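PDB 2JG5: fructose 1-phosphate kinase from Staphylococcus aureus, which probably catalyses the ATP-dependent phosphorylation of fructose 1-phosphate to fructose 1,6-bisphosphate. Local coordinates for residues M1-F7 and E126-A132; T6-S10 and D86-N90; R44-D50 and L285-I291; A55-A59 and L116-I120; Y144-Q149 and S169-Y173. All coordinates share one frame. Numbering follows the deposited sequence.

Interaction 1 of 5, residues M1-F7 and E126-A132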
# COMPACT_ATOMS: atom_id res chain seq x y z
N MET A 1 -1.39 -14.05 -30.83
CA MET A 1 -1.32 -13.42 -29.47
C MET A 1 -1.40 -14.43 -28.33
O MET A 1 -2.12 -15.41 -28.41
CB MET A 1 -2.40 -12.33 -29.32
CG MET A 1 -2.36 -11.53 -27.98
SD MET A 1 -0.73 -10.98 -27.36
CE MET A 1 -0.21 -9.90 -28.71
N ILE A 2 -0.63 -14.17 -27.27
CA ILE A 2 -0.62 -14.95 -26.03
C ILE A 2 -1.22 -14.15 -24.87
O ILE A 2 -0.87 -12.98 -24.67
CB ILE A 2 0.83 -15.38 -25.67
CG1 ILE A 2 1.34 -16.42 -26.67
CG2 ILE A 2 0.89 -15.94 -24.27
CD1 ILE A 2 2.84 -16.50 -26.79
N TYR A 3 -2.11 -14.78 -24.11
CA TYR A 3 -2.82 -14.13 -23.01
C TYR A 3 -2.54 -14.81 -21.69
O TYR A 3 -2.65 -16.03 -21.58
CB TYR A 3 -4.32 -14.14 -23.25
CG TYR A 3 -4.73 -13.41 -24.50
CD1 TYR A 3 -5.02 -14.11 -25.68
CD2 TYR A 3 -4.84 -12.01 -24.51
CE1 TYR A 3 -5.39 -13.44 -26.82
CE2 TYR A 3 -5.22 -11.34 -25.65
CZ TYR A 3 -5.49 -12.06 -26.80
OH TYR A 3 -5.86 -11.39 -27.93
N THR A 4 -2.15 -14.02 -20.69
CA THR A 4 -2.05 -14.51 -19.33
C THR A 4 -3.28 -14.03 -18.55
O THR A 4 -3.77 -12.93 -18.77
CB THR A 4 -0.74 -14.07 -18.65
OG1 THR A 4 -0.71 -12.64 -18.53
CG2 THR A 4 0.45 -14.53 -19.48
N VAL A 5 -3.82 -14.88 -17.68
CA VAL A 5 -4.97 -14.49 -16.87
C VAL A 5 -4.54 -14.57 -15.39
O VAL A 5 -4.06 -15.60 -14.94
CB VAL A 5 -6.20 -15.38 -17.16
CG1 VAL A 5 -7.43 -14.89 -16.38
CG2 VAL A 5 -6.52 -15.41 -18.68
N THR A 6 -4.67 -13.45 -14.68
CA THR A 6 -4.43 -13.35 -13.25
C THR A 6 -5.72 -12.80 -12.63
O THR A 6 -6.07 -11.64 -12.82
CB THR A 6 -3.20 -12.43 -12.92
OG1 THR A 6 -2.02 -12.89 -13.60
CG2 THR A 6 -2.91 -12.40 -11.44
N PHE A 7 -6.45 -13.65 -11.91
CA PHE A 7 -7.68 -13.27 -11.24
C PHE A 7 -7.49 -12.27 -10.10
O PHE A 7 -8.34 -11.40 -9.88
CB PHE A 7 -8.37 -14.50 -10.66
CG PHE A 7 -8.70 -15.54 -11.66
CD1 PHE A 7 -8.38 -16.87 -11.42
CD2 PHE A 7 -9.35 -15.21 -12.84
CE1 PHE A 7 -8.70 -17.85 -12.34
CE2 PHE A 7 -9.68 -16.18 -13.76
CZ PHE A 7 -9.35 -17.51 -13.52
N GLU A 126 -5.02 -19.74 -33.06
CA GLU A 126 -3.60 -19.39 -33.03
C GLU A 126 -3.13 -18.85 -31.68
O GLU A 126 -1.92 -18.68 -31.46
CB GLU A 126 -3.29 -18.37 -34.13
CG GLU A 126 -3.14 -18.97 -35.51
CD GLU A 126 -2.80 -17.92 -36.56
OE1 GLU A 126 -3.18 -16.73 -36.39
OE2 GLU A 126 -2.15 -18.29 -37.57
N ASP A 127 -4.08 -18.57 -30.79
CA ASP A 127 -3.81 -17.96 -29.50
C ASP A 127 -3.49 -18.99 -28.42
O ASP A 127 -3.90 -20.15 -28.49
CB ASP A 127 -5.00 -17.12 -29.01
CG ASP A 127 -5.27 -15.88 -29.87
OD1 ASP A 127 -4.44 -15.53 -30.75
OD2 ASP A 127 -6.32 -15.26 -29.67
N ILE A 128 -2.75 -18.53 -27.41
CA ILE A 128 -2.48 -19.30 -26.21
C ILE A 128 -3.07 -18.51 -25.06
O ILE A 128 -2.86 -17.30 -24.93
CB ILE A 128 -0.95 -19.55 -26.00
CG1 ILE A 128 -0.32 -20.12 -27.29
CG2 ILE A 128 -0.69 -20.41 -24.72
CD1 ILE A 128 1.08 -20.65 -27.14
N VAL A 129 -3.85 -19.21 -24.24
CA VAL A 129 -4.40 -18.65 -23.03
C VAL A 129 -3.79 -19.41 -21.84
O VAL A 129 -3.94 -20.64 -21.72
CB VAL A 129 -5.96 -18.71 -23.02
CG1 VAL A 129 -6.52 -18.11 -21.73
CG2 VAL A 129 -6.52 -17.96 -24.25
N ILE A 130 -3.07 -18.65 -21.01
CA ILE A 130 -2.45 -19.17 -19.79
C ILE A 130 -3.25 -18.67 -18.59
O ILE A 130 -3.37 -17.46 -18.37
CB ILE A 130 -0.97 -18.73 -19.65
CG1 ILE A 130 -0.17 -19.10 -20.91
CG2 ILE A 130 -0.32 -19.35 -18.38
CD1 ILE A 130 0.99 -18.17 -21.21
N VAL A 131 -3.79 -19.60 -17.81
CA VAL A 131 -4.55 -19.23 -16.63
C VAL A 131 -3.80 -19.78 -15.44
O VAL A 131 -3.57 -20.98 -15.33
CB VAL A 131 -6.02 -19.74 -16.68
CG1 VAL A 131 -6.85 -19.14 -15.53
CG2 VAL A 131 -6.66 -19.41 -18.01
N ALA A 132 -3.39 -18.87 -14.56
CA ALA A 132 -2.55 -19.24 -13.44
C ALA A 132 -2.97 -18.47 -12.21
O ALA A 132 -3.16 -17.24 -12.25
CB ALA A 132 -1.07 -18.98 -13.77
O HOH W 1 -5.22 -16.36 -11.35
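Two neighbouring parallel strands, 2-6 and 128-132, pair here in the middle of the large sheet, their axes 4.7 Å apart and inclined by 18°. Parallel pairing shows itself in how one residue serves two partners: Tyr3 N donates to Ile128 O (2.8 Å), while Tyr3 O accepts from Ile130 N (2.7 Å). Val5 N bonds Ile130 O at 2.7 Å. The end bonds, Ile128 N to Met1 O (3.3 Å) and Ala132 N to Val5 O (3.4 Å), are weak. Between them run CA-H...O contacts such as Ile2 CA to Ile128 O, 3.4 Å. Sheets of this kind form the core of the three-layered, Rossmann-like fold of the ribokinase clan, with helices on both faces. Ile2, Thr4, Ile128 and Ile130 point to helices 38-48 and 247-260; Ile2 CG2 meets Ile130 CD1 at 3.8 Å. Tyr3, Val5, Val129 and Val131 point to the other face, where Leu116 and Ile147 pack and Phe7 CZ touches Val131 CG1 at 3.6 Å. At the exposed start, Met1 N forms a long salt bridge with Asp127 OD1 (3.4 Å). Past the last strand bond, a water accepts from Phe7 N (3.0 Å) and donates to Ala132 O (2.4 Å).

Interaction 2 of 5, residues T6-S10 and D86-N90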
# COMPACT_ATOMS: atom_id res chain seq x y z
N THR A 6 -4.67 -13.45 -14.68
CA THR A 6 -4.43 -13.35 -13.25
C THR A 6 -5.72 -12.80 -12.63
O THR A 6 -6.07 -11.64 -12.82
CB THR A 6 -3.20 -12.43 -12.92
OG1 THR A 6 -2.02 -12.89 -13.60
CG2 THR A 6 -2.91 -12.40 -11.44
N PHE A 7 -6.45 -13.65 -11.91
CA PHE A 7 -7.68 -13.27 -11.24
C PHE A 7 -7.49 -12.27 -10.10
O PHE A 7 -8.34 -11.40 -9.88
CB PHE A 7 -8.37 -14.50 -10.66
CG PHE A 7 -8.70 -15.54 -11.66
CD1 PHE A 7 -8.38 -16.87 -11.42
CD2 PHE A 7 -9.35 -15.21 -12.84
CE1 PHE A 7 -8.70 -17.85 -12.34
CE2 PHE A 7 -9.68 -16.18 -13.76
CZ PHE A 7 -9.35 -17.51 -13.52
N ASN A 8 -6.40 -12.42 -9.36
CA ASN A 8 -6.15 -11.63 -8.17
C ASN A 8 -4.72 -11.04 -8.16
O ASN A 8 -3.94 -11.32 -7.25
CB ASN A 8 -6.42 -12.51 -6.92
CG ASN A 8 -6.45 -11.72 -5.63
OD1 ASN A 8 -6.51 -10.49 -5.64
ND2 ASN A 8 -6.39 -12.42 -4.50
N PRO A 9 -4.38 -10.23 -9.17
CA PRO A 9 -3.03 -9.66 -9.22
C PRO A 9 -2.69 -8.81 -7.99
O PRO A 9 -3.57 -8.40 -7.23
CB PRO A 9 -3.09 -8.77 -10.46
CG PRO A 9 -4.54 -8.49 -10.67
CD PRO A 9 -5.21 -9.76 -10.30
N SER A 10 -1.41 -8.52 -7.81
CA SER A 10 -1.00 -7.85 -6.59
C SER A 10 0.05 -6.80 -6.81
O SER A 10 0.85 -6.87 -7.74
CB SER A 10 -0.46 -8.87 -5.59
OG SER A 10 0.56 -9.64 -6.20
N ASP A 86 -10.15 -2.05 -4.74
CA ASP A 86 -8.71 -1.99 -4.97
C ASP A 86 -8.03 -3.34 -5.20
O ASP A 86 -8.26 -4.30 -4.46
CB ASP A 86 -8.02 -1.27 -3.81
CG ASP A 86 -8.29 0.22 -3.82
OD1 ASP A 86 -8.89 0.73 -4.79
OD2 ASP A 86 -7.91 0.88 -2.84
N THR A 87 -7.19 -3.37 -6.22
CA THR A 87 -6.26 -4.48 -6.44
C THR A 87 -5.48 -4.65 -5.14
O THR A 87 -5.14 -3.66 -4.48
CB THR A 87 -5.32 -4.18 -7.63
OG1 THR A 87 -6.07 -4.26 -8.85
CG2 THR A 87 -4.18 -5.16 -7.69
N ARG A 88 -5.23 -5.89 -4.75
CA ARG A 88 -4.62 -6.14 -3.43
C ARG A 88 -3.17 -5.70 -3.33
O ARG A 88 -2.46 -5.63 -4.35
CB ARG A 88 -4.77 -7.59 -2.99
CG ARG A 88 -4.16 -8.61 -3.93
CD ARG A 88 -4.22 -9.99 -3.34
NE ARG A 88 -3.84 -10.98 -4.32
CZ ARG A 88 -3.40 -12.20 -4.06
NH1 ARG A 88 -3.24 -12.61 -2.81
NH2 ARG A 88 -3.10 -13.02 -5.06
N ILE A 89 -2.76 -5.42 -2.09
CA ILE A 89 -1.38 -5.17 -1.74
C ILE A 89 -0.90 -6.26 -0.79
O ILE A 89 -1.34 -6.35 0.36
CB ILE A 89 -1.14 -3.76 -1.08
CG1 ILE A 89 -1.62 -2.63 -2.02
CG2 ILE A 89 0.33 -3.60 -0.79
CD1 ILE A 89 -1.61 -1.20 -1.38
N ASN A 90 -0.00 -7.09 -1.29
CA ASN A 90 0.60 -8.15 -0.53
C ASN A 90 1.88 -7.63 0.09
O ASN A 90 2.60 -6.86 -0.54
CB ASN A 90 0.91 -9.32 -1.45
CG ASN A 90 -0.34 -9.97 -1.99
OD1 ASN A 90 -1.45 -9.66 -1.57
ND2 ASN A 90 -0.17 -10.91 -2.92
O HOH W 2 -6.07 -8.21 -6.60
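How far one long side chain can reach is decided by its rotamer, and Arg88 illustrates the point. After a p turn at chi1 it runs out with chi2 and chi3 both t, which carries the guanidinium to the loop 6-10. There NH2 and NE of Arg88 both donate to Asn8 O, at 2.9 and 3.0 Å, so one carbonyl takes two bonds; Arg88 NH1 goes on to Ala103 O. Asn8, with chi1 t, brings ND2 over one face of the Arg88 guanidinium, and Asn8 OD1 accepts from a water at 2.5 Å. The same water donates to Pro9 O (2.6 Å) and accepts from Arg88 N (3.1 Å), tying both backbones together. Thr87, m, sets CG2 against Pro9 O at 3.3 Å, and Ser10, p, has its CB 3.4 Å from Asn90 ND2; the hydroxyl of Thr87 bonds to Gly60 N and that of Ser10 to Asp12. Nearby, Ile89 packs on Phe62 of the second subunit. This is where the chain leaves the central sheet for the small mixed sheet of strands 10-16 and 88-94, the lid that in PfkB kinases covers the sugar site and commonly builds the dimer interface.

Interaction 3 of 5, residues R44-D50 and L285-I291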
# COMPACT_ATOMS: atom_id res chain seq x y z
N ARG A 44 5.95 -11.44 -17.50
CA ARG A 44 7.26 -10.85 -17.22
C ARG A 44 8.39 -11.71 -17.78
O ARG A 44 9.33 -11.18 -18.40
CB ARG A 44 7.47 -10.62 -15.72
CG ARG A 44 6.75 -9.42 -15.12
CD ARG A 44 7.60 -8.87 -13.98
NE ARG A 44 6.94 -7.86 -13.15
CZ ARG A 44 7.31 -6.58 -13.09
NH1 ARG A 44 8.33 -6.14 -13.82
NH2 ARG A 44 6.67 -5.72 -12.29
N VAL A 45 8.30 -13.02 -17.59
CA VAL A 45 9.32 -13.92 -18.13
C VAL A 45 9.22 -14.06 -19.65
O VAL A 45 10.23 -14.05 -20.34
CB VAL A 45 9.33 -15.31 -17.43
CG1 VAL A 45 10.50 -16.16 -17.94
CG2 VAL A 45 9.43 -15.15 -15.93
N LEU A 46 7.99 -14.15 -20.17
CA LEU A 46 7.82 -14.19 -21.62
C LEU A 46 8.49 -12.96 -22.21
O LEU A 46 9.20 -13.07 -23.21
CB LEU A 46 6.34 -14.25 -22.04
CG LEU A 46 5.54 -15.55 -21.88
CD1 LEU A 46 4.06 -15.31 -22.13
CD2 LEU A 46 6.06 -16.70 -22.77
N LYS A 47 8.31 -11.80 -21.56
CA LYS A 47 8.92 -10.54 -22.01
C LYS A 47 10.45 -10.56 -22.04
O LYS A 47 11.06 -10.15 -23.03
CB LYS A 47 8.44 -9.36 -21.17
CG LYS A 47 8.85 -8.00 -21.73
CD LYS A 47 8.24 -7.79 -23.12
CE LYS A 47 8.98 -6.71 -23.90
NZ LYS A 47 8.22 -6.40 -25.15
N THR A 48 11.05 -11.02 -20.93
CA THR A 48 12.49 -11.29 -20.82
C THR A 48 12.99 -12.19 -21.98
O THR A 48 14.14 -12.10 -22.39
CB THR A 48 12.80 -11.97 -19.44
OG1 THR A 48 12.39 -11.11 -18.37
CG2 THR A 48 14.26 -12.28 -19.28
N LEU A 49 12.10 -13.03 -22.51
CA LEU A 49 12.43 -13.95 -23.58
C LEU A 49 12.07 -13.40 -24.95
O LEU A 49 12.23 -14.09 -25.97
CB LEU A 49 11.74 -15.31 -23.37
CG LEU A 49 12.15 -16.11 -22.12
CD1 LEU A 49 11.13 -17.21 -21.84
CD2 LEU A 49 13.55 -16.69 -22.27
N ASP A 50 11.59 -12.16 -24.98
CA ASP A 50 11.24 -11.46 -26.23
C ASP A 50 9.94 -11.98 -26.83
O ASP A 50 9.81 -12.09 -28.05
CB ASP A 50 12.37 -11.56 -27.27
CG ASP A 50 13.60 -10.76 -26.90
OD1 ASP A 50 13.45 -9.63 -26.38
OD2 ASP A 50 14.73 -11.25 -27.14
N LEU A 285 12.65 -12.35 -10.65
CA LEU A 285 12.57 -13.14 -11.86
C LEU A 285 13.89 -13.06 -12.62
O LEU A 285 14.62 -12.08 -12.52
CB LEU A 285 11.41 -12.67 -12.72
CG LEU A 285 10.01 -12.70 -12.09
CD1 LEU A 285 8.99 -12.31 -13.13
CD2 LEU A 285 9.68 -14.08 -11.54
N ALA A 286 14.17 -14.10 -13.39
CA ALA A 286 15.47 -14.26 -14.02
C ALA A 286 15.71 -13.24 -15.14
O ALA A 286 14.78 -12.82 -15.82
CB ALA A 286 15.63 -15.66 -14.56
N THR A 287 16.97 -12.86 -15.31
CA THR A 287 17.38 -12.08 -16.46
C THR A 287 17.53 -13.04 -17.65
O THR A 287 17.60 -14.26 -17.47
CB THR A 287 18.72 -11.33 -16.19
OG1 THR A 287 19.76 -12.28 -15.93
CG2 THR A 287 18.58 -10.38 -15.00
N ARG A 288 17.57 -12.47 -18.85
CA ARG A 288 17.76 -13.22 -20.09
C ARG A 288 19.08 -13.99 -20.10
O ARG A 288 19.11 -15.15 -20.51
CB ARG A 288 17.67 -12.29 -21.31
CG ARG A 288 17.74 -13.00 -22.67
CD ARG A 288 16.62 -14.04 -22.82
NE ARG A 288 16.64 -14.72 -24.11
CZ ARG A 288 16.18 -14.21 -25.25
NH1 ARG A 288 15.65 -12.98 -25.28
NH2 ARG A 288 16.25 -14.92 -26.36
N ASP A 289 20.15 -13.35 -19.63
CA ASP A 289 21.48 -13.95 -19.62
C ASP A 289 21.64 -15.06 -18.59
O ASP A 289 22.43 -15.98 -18.80
CB ASP A 289 22.57 -12.89 -19.41
CG ASP A 289 22.68 -11.93 -20.58
OD1 ASP A 289 21.84 -12.01 -21.51
OD2 ASP A 289 23.62 -11.11 -20.58
N ALA A 290 20.90 -14.98 -17.49
CA ALA A 290 20.87 -16.07 -16.51
C ALA A 290 20.18 -17.29 -17.10
O ALA A 290 20.63 -18.42 -16.90
CB ALA A 290 20.18 -15.63 -15.22
N ILE A 291 19.11 -17.05 -17.85
CA ILE A 291 18.34 -18.11 -18.49
C ILE A 291 19.19 -18.84 -19.53
O ILE A 291 19.26 -20.07 -19.52
CB ILE A 291 17.03 -17.56 -19.14
CG1 ILE A 291 16.04 -17.12 -18.05
CG2 ILE A 291 16.41 -18.60 -20.09
CD1 ILE A 291 14.91 -16.20 -18.54
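The end of one helix meets the start of another here, each with its own terminal motif: helix 38-48 closes in a Schellman motif at Asp50, whose phi is positive (74°), and helix 288-295 opens with Thr287 as N-cap. Both helices belong to the helical layer on one face of the Rossmann-like core. Three residues account for much of the contact. Thr48 offers its methyl: CG2 lies 3.5 Å from Ala286 O and 4.0 Å from both Arg288 CB and Ile291 CD1, while its OG1 turns back to donate to Arg44 O of its own helix (3.1 Å). Leu285, just ahead of the second helix, points at the first, its CD1 3.4 Å from Arg44 CB and 4.0 Å from Val45 CG2. Behind these, Ile291 CD1 meets Leu49 CD2 at 4.0 Å, and Cys275 of helix 265-280 packs against both Leu49 and Ile291. Arg288 contributes the largest covered area and lies across the C-terminal end of the first helix, its CD 3.2 Å from Thr48 O. Its NE makes a salt bridge with Glu292, one turn on in the same helix. Arg288 NH1 bonds weakly to Thr48 O (3.4 Å) and makes a salt bridge with Asp50 OD2 at 2.7 Å.

Interaction 4 of 5, residues A55-A59 and L116-I120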
# COMPACT_ATOMS: atom_id res chain seq x y z
N ALA A 55 -1.69 -9.13 -20.61
CA ALA A 55 -2.21 -9.50 -19.30
C ALA A 55 -3.72 -9.26 -19.21
O ALA A 55 -4.20 -8.15 -19.43
CB ALA A 55 -1.47 -8.78 -18.19
N LEU A 56 -4.45 -10.32 -18.91
CA LEU A 56 -5.88 -10.24 -18.64
C LEU A 56 -6.10 -10.54 -17.17
O LEU A 56 -5.17 -10.96 -16.48
CB LEU A 56 -6.64 -11.26 -19.50
CG LEU A 56 -6.53 -11.19 -21.02
CD1 LEU A 56 -7.51 -12.20 -21.61
CD2 LEU A 56 -6.79 -9.78 -21.55
N GLY A 57 -7.32 -10.31 -16.69
CA GLY A 57 -7.63 -10.49 -15.28
C GLY A 57 -8.28 -9.26 -14.68
O GLY A 57 -8.83 -8.45 -15.41
N PHE A 58 -8.18 -9.09 -13.36
CA PHE A 58 -8.94 -8.03 -12.71
C PHE A 58 -8.09 -6.95 -12.06
O PHE A 58 -7.20 -7.25 -11.27
CB PHE A 58 -9.93 -8.62 -11.69
CG PHE A 58 -10.80 -9.69 -12.28
CD1 PHE A 58 -10.50 -11.03 -12.08
CD2 PHE A 58 -11.90 -9.36 -13.07
CE1 PHE A 58 -11.29 -12.02 -12.65
CE2 PHE A 58 -12.69 -10.34 -13.63
CZ PHE A 58 -12.39 -11.67 -13.43
N ALA A 59 -8.38 -5.69 -12.41
CA ALA A 59 -7.74 -4.56 -11.72
C ALA A 59 -8.73 -3.47 -11.32
O ALA A 59 -9.74 -3.25 -11.99
CB ALA A 59 -6.60 -3.99 -12.55
N LEU A 116 -14.58 -10.82 -18.49
CA LEU A 116 -13.36 -11.58 -18.72
C LEU A 116 -13.59 -12.72 -19.70
O LEU A 116 -12.80 -12.90 -20.63
CB LEU A 116 -12.79 -12.14 -17.40
CG LEU A 116 -11.65 -13.16 -17.52
CD1 LEU A 116 -10.47 -12.54 -18.28
CD2 LEU A 116 -11.21 -13.68 -16.15
N LEU A 117 -14.65 -13.49 -19.47
CA LEU A 117 -15.06 -14.56 -20.37
C LEU A 117 -15.33 -14.06 -21.79
O LEU A 117 -15.08 -14.77 -22.76
CB LEU A 117 -16.32 -15.24 -19.85
CG LEU A 117 -16.29 -15.96 -18.50
CD1 LEU A 117 -17.64 -16.64 -18.27
CD2 LEU A 117 -15.12 -16.97 -18.42
N GLN A 118 -15.87 -12.84 -21.91
CA GLN A 118 -16.15 -12.26 -23.22
C GLN A 118 -14.86 -12.03 -23.99
O GLN A 118 -14.84 -12.13 -25.22
CB GLN A 118 -16.97 -10.96 -23.11
CG GLN A 118 -17.30 -10.27 -24.46
CD GLN A 118 -18.34 -11.03 -25.28
OE1 GLN A 118 -19.15 -11.78 -24.75
NE2 GLN A 118 -18.32 -10.81 -26.60
N GLN A 119 -13.78 -11.74 -23.27
CA GLN A 119 -12.46 -11.59 -23.87
C GLN A 119 -11.91 -12.92 -24.35
O GLN A 119 -11.26 -12.99 -25.40
CB GLN A 119 -11.47 -10.97 -22.89
CG GLN A 119 -11.78 -9.54 -22.54
CD GLN A 119 -10.75 -8.96 -21.61
OE1 GLN A 119 -10.23 -9.65 -20.73
NE2 GLN A 119 -10.45 -7.68 -21.80
N ILE A 120 -12.15 -13.98 -23.58
CA ILE A 120 -11.69 -15.32 -23.95
C ILE A 120 -12.48 -15.81 -25.16
O ILE A 120 -11.96 -16.55 -25.99
CB ILE A 120 -11.80 -16.32 -22.79
CG1 ILE A 120 -11.22 -15.74 -21.48
CG2 ILE A 120 -11.16 -17.68 -23.16
CD1 ILE A 120 -9.73 -15.36 -21.51
O HOH W 3 -8.98 -8.95 -18.68
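Leu116, the first residue of 116-120, does most of the packing. It points at segment 55-59 and spreads its two methyls, CD1 lying 4.2 Å from Leu56 CB and CD2 3.6 Å from Phe58 CZ; Val5 of the adjoining strand also touches it. One turn on, Gln119 brings its OE1 to 3.5 Å from Leu56 CD2 and, with NE2, bonds Asn79 O. A water 2.5 Å from Gln119 OE1 accepts from Gly57 N at 2.9 Å, linking helix to backbone. This is helix-on-sheet packing as found in three-layer alpha/beta folds: helix 110-120 lies on one face of the parallel sheet near its edge, where strand 54-56 turns a corner into 58-59. At the corner Gly57 has phi of 127° and psi of -157°, angles at which a CB would collide with the carbonyl oxygen of Leu56. At the end of the helix, Ile120 turns its CD1 to Leu56 CD1, 3.9 Å away, while Ile150 and Thr151 of helix 143-154 touch its side chain.

Interaction 5 of 5, residues Y144-Q149 and S169-Y173. Unlike the reference sequence in segment 169-173: Tyr173 (reference Phe).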
# COMPACT_ATOMS: atom_id res chain seq x y z
N TYR A 144 -11.84 -21.72 -13.68
CA TYR A 144 -10.90 -22.36 -14.61
C TYR A 144 -11.65 -23.08 -15.73
O TYR A 144 -11.32 -22.92 -16.91
CB TYR A 144 -9.93 -23.31 -13.88
CG TYR A 144 -8.68 -22.62 -13.42
CD1 TYR A 144 -7.53 -22.61 -14.21
CD2 TYR A 144 -8.63 -21.95 -12.19
CE1 TYR A 144 -6.37 -21.96 -13.80
CE2 TYR A 144 -7.48 -21.29 -11.77
CZ TYR A 144 -6.36 -21.30 -12.60
OH TYR A 144 -5.20 -20.66 -12.20
N ALA A 145 -12.66 -23.85 -15.34
CA ALA A 145 -13.46 -24.62 -16.27
C ALA A 145 -14.26 -23.74 -17.22
O ALA A 145 -14.46 -24.10 -18.38
CB ALA A 145 -14.40 -25.56 -15.51
N GLN A 146 -14.75 -22.62 -16.71
CA GLN A 146 -15.56 -21.68 -17.49
C GLN A 146 -14.71 -21.02 -18.58
O GLN A 146 -15.20 -20.72 -19.67
CB GLN A 146 -16.19 -20.62 -16.58
CG GLN A 146 -17.23 -21.15 -15.58
CD GLN A 146 -18.16 -20.05 -15.06
OE1 GLN A 146 -18.32 -19.01 -15.70
NE2 GLN A 146 -18.77 -20.28 -13.90
N ILE A 147 -13.43 -20.81 -18.28
CA ILE A 147 -12.49 -20.33 -19.27
C ILE A 147 -12.16 -21.48 -20.23
O ILE A 147 -12.32 -21.35 -21.45
CB ILE A 147 -11.23 -19.72 -18.58
CG1 ILE A 147 -11.55 -18.31 -18.05
CG2 ILE A 147 -10.02 -19.68 -19.53
CD1 ILE A 147 -10.71 -17.88 -16.86
N ALA A 148 -11.78 -22.63 -19.67
CA ALA A 148 -11.35 -23.79 -20.46
C ALA A 148 -12.37 -24.20 -21.52
O ALA A 148 -12.02 -24.64 -22.62
CB ALA A 148 -11.05 -24.96 -19.54
N GLN A 149 -13.64 -24.03 -21.17
CA GLN A 149 -14.74 -24.40 -22.03
C GLN A 149 -14.90 -23.51 -23.26
O GLN A 149 -15.38 -23.95 -24.31
CB GLN A 149 -16.00 -24.35 -21.21
CG GLN A 149 -17.10 -25.13 -21.77
CD GLN A 149 -18.31 -24.91 -20.96
OE1 GLN A 149 -18.49 -23.83 -20.37
NE2 GLN A 149 -19.18 -25.93 -20.91
N SER A 169 -9.86 -30.07 -13.25
CA SER A 169 -11.15 -29.67 -13.84
C SER A 169 -11.08 -29.19 -15.29
O SER A 169 -12.10 -29.13 -15.98
CB SER A 169 -11.83 -28.60 -12.99
OG SER A 169 -11.14 -27.36 -13.07
N VAL A 170 -9.89 -28.82 -15.76
CA VAL A 170 -9.75 -28.34 -17.13
C VAL A 170 -9.38 -29.47 -18.09
O VAL A 170 -9.45 -29.30 -19.31
CB VAL A 170 -8.76 -27.13 -17.27
CG1 VAL A 170 -9.32 -25.90 -16.57
CG2 VAL A 170 -7.37 -27.48 -16.75
N LEU A 171 -9.02 -30.63 -17.53
CA LEU A 171 -8.58 -31.79 -18.31
C LEU A 171 -9.54 -32.20 -19.43
O LEU A 171 -9.08 -32.41 -20.55
CB LEU A 171 -8.27 -32.99 -17.39
CG LEU A 171 -7.01 -32.95 -16.52
CD1 LEU A 171 -7.06 -34.07 -15.50
CD2 LEU A 171 -5.76 -33.06 -17.35
N PRO A 172 -10.86 -32.28 -19.15
CA PRO A 172 -11.80 -32.61 -20.23
C PRO A 172 -11.78 -31.61 -21.39
O PRO A 172 -12.39 -31.86 -22.44
CB PRO A 172 -13.17 -32.55 -19.54
CG PRO A 172 -12.89 -32.74 -18.10
CD PRO A 172 -11.57 -32.10 -17.87
N TYR A 173 -11.08 -30.48 -21.20
CA TYR A 173 -11.03 -29.41 -22.20
C TYR A 173 -9.74 -29.41 -23.00
O TYR A 173 -9.48 -28.50 -23.79
CB TYR A 173 -11.29 -28.05 -21.55
CG TYR A 173 -12.63 -28.00 -20.84
CD1 TYR A 173 -13.81 -27.85 -21.57
CD2 TYR A 173 -12.72 -28.14 -19.46
CE1 TYR A 173 -15.04 -27.82 -20.94
CE2 TYR A 173 -13.95 -28.11 -18.82
CZ TYR A 173 -15.11 -27.94 -19.57
OH TYR A 173 -16.33 -27.90 -18.94
O HOH W 4 -12.61 -25.26 -12.75
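Consecutive crossover units in a parallel alpha/beta sheet place their helices side by side, and this contact is an example. Helix 143-154 links neighbouring strands 128-132 and 157-161 in a beta-alpha-beta crossover, and helix 164-170, with the 3-10 turn 171-173 after it, leads from 157-161 on to strand 177-178. Tyr144 comes first. Its CB lies 3.8 Å from Val170 CG1, which sits at the edge of the Tyr144 ring, while the hydroxyl reaches away to Gly133 O; the Tyr144 side chain also touches Val160, on which Val170 rests too. Next comes Ala145, whose CA is only 5.3 Å from that of Val170, a close approach at which Ala145 presents only a methyl group. Its backbone N donates to a water at 2.9 Å, and that water donates to Ser169 OG at 2.6 Å; Ser169 OG also bonds Leu166 O within its own helix. Gln146 and Ile147 face away from this partner, toward helix 110-120. Ala148 then fills the gap between the two segments with a single methyl, CB, which is 3.6 Å from both Val170 CG1 and Tyr173 CD2. Gln149 closes the segment beside Tyr173, a residue that is Phe in the reference sequence. One face of the Tyr173 ring lies over Gln149 N and Ala145 O, atoms bonded to each other in the helix (2.9 Å), and Tyr173 CE1 touches Gln149 CG at 3.5 Å.

Overall arrangement
Interaction 1 lies centrally in the large parallel sheet, its centre about 10 Å from that of the chain. Interaction 4, centred about 9 Å away and nested within its loop, shares the sheet, since strands 2-6 and 54-56 are neighbours. Interaction 5 follows in sequence, its centre about 13 Å from that of interaction 1, and its helix 143-154 touches helix 110-120 of interaction 4 on the same face. Interaction 3 lies in the helix layer on the other face, its centre about 29 Å from that of interaction 5. These four build the core and its helix layers; interaction 2, continuing from strand 2-6, joins it to the lid that meets the second subunit.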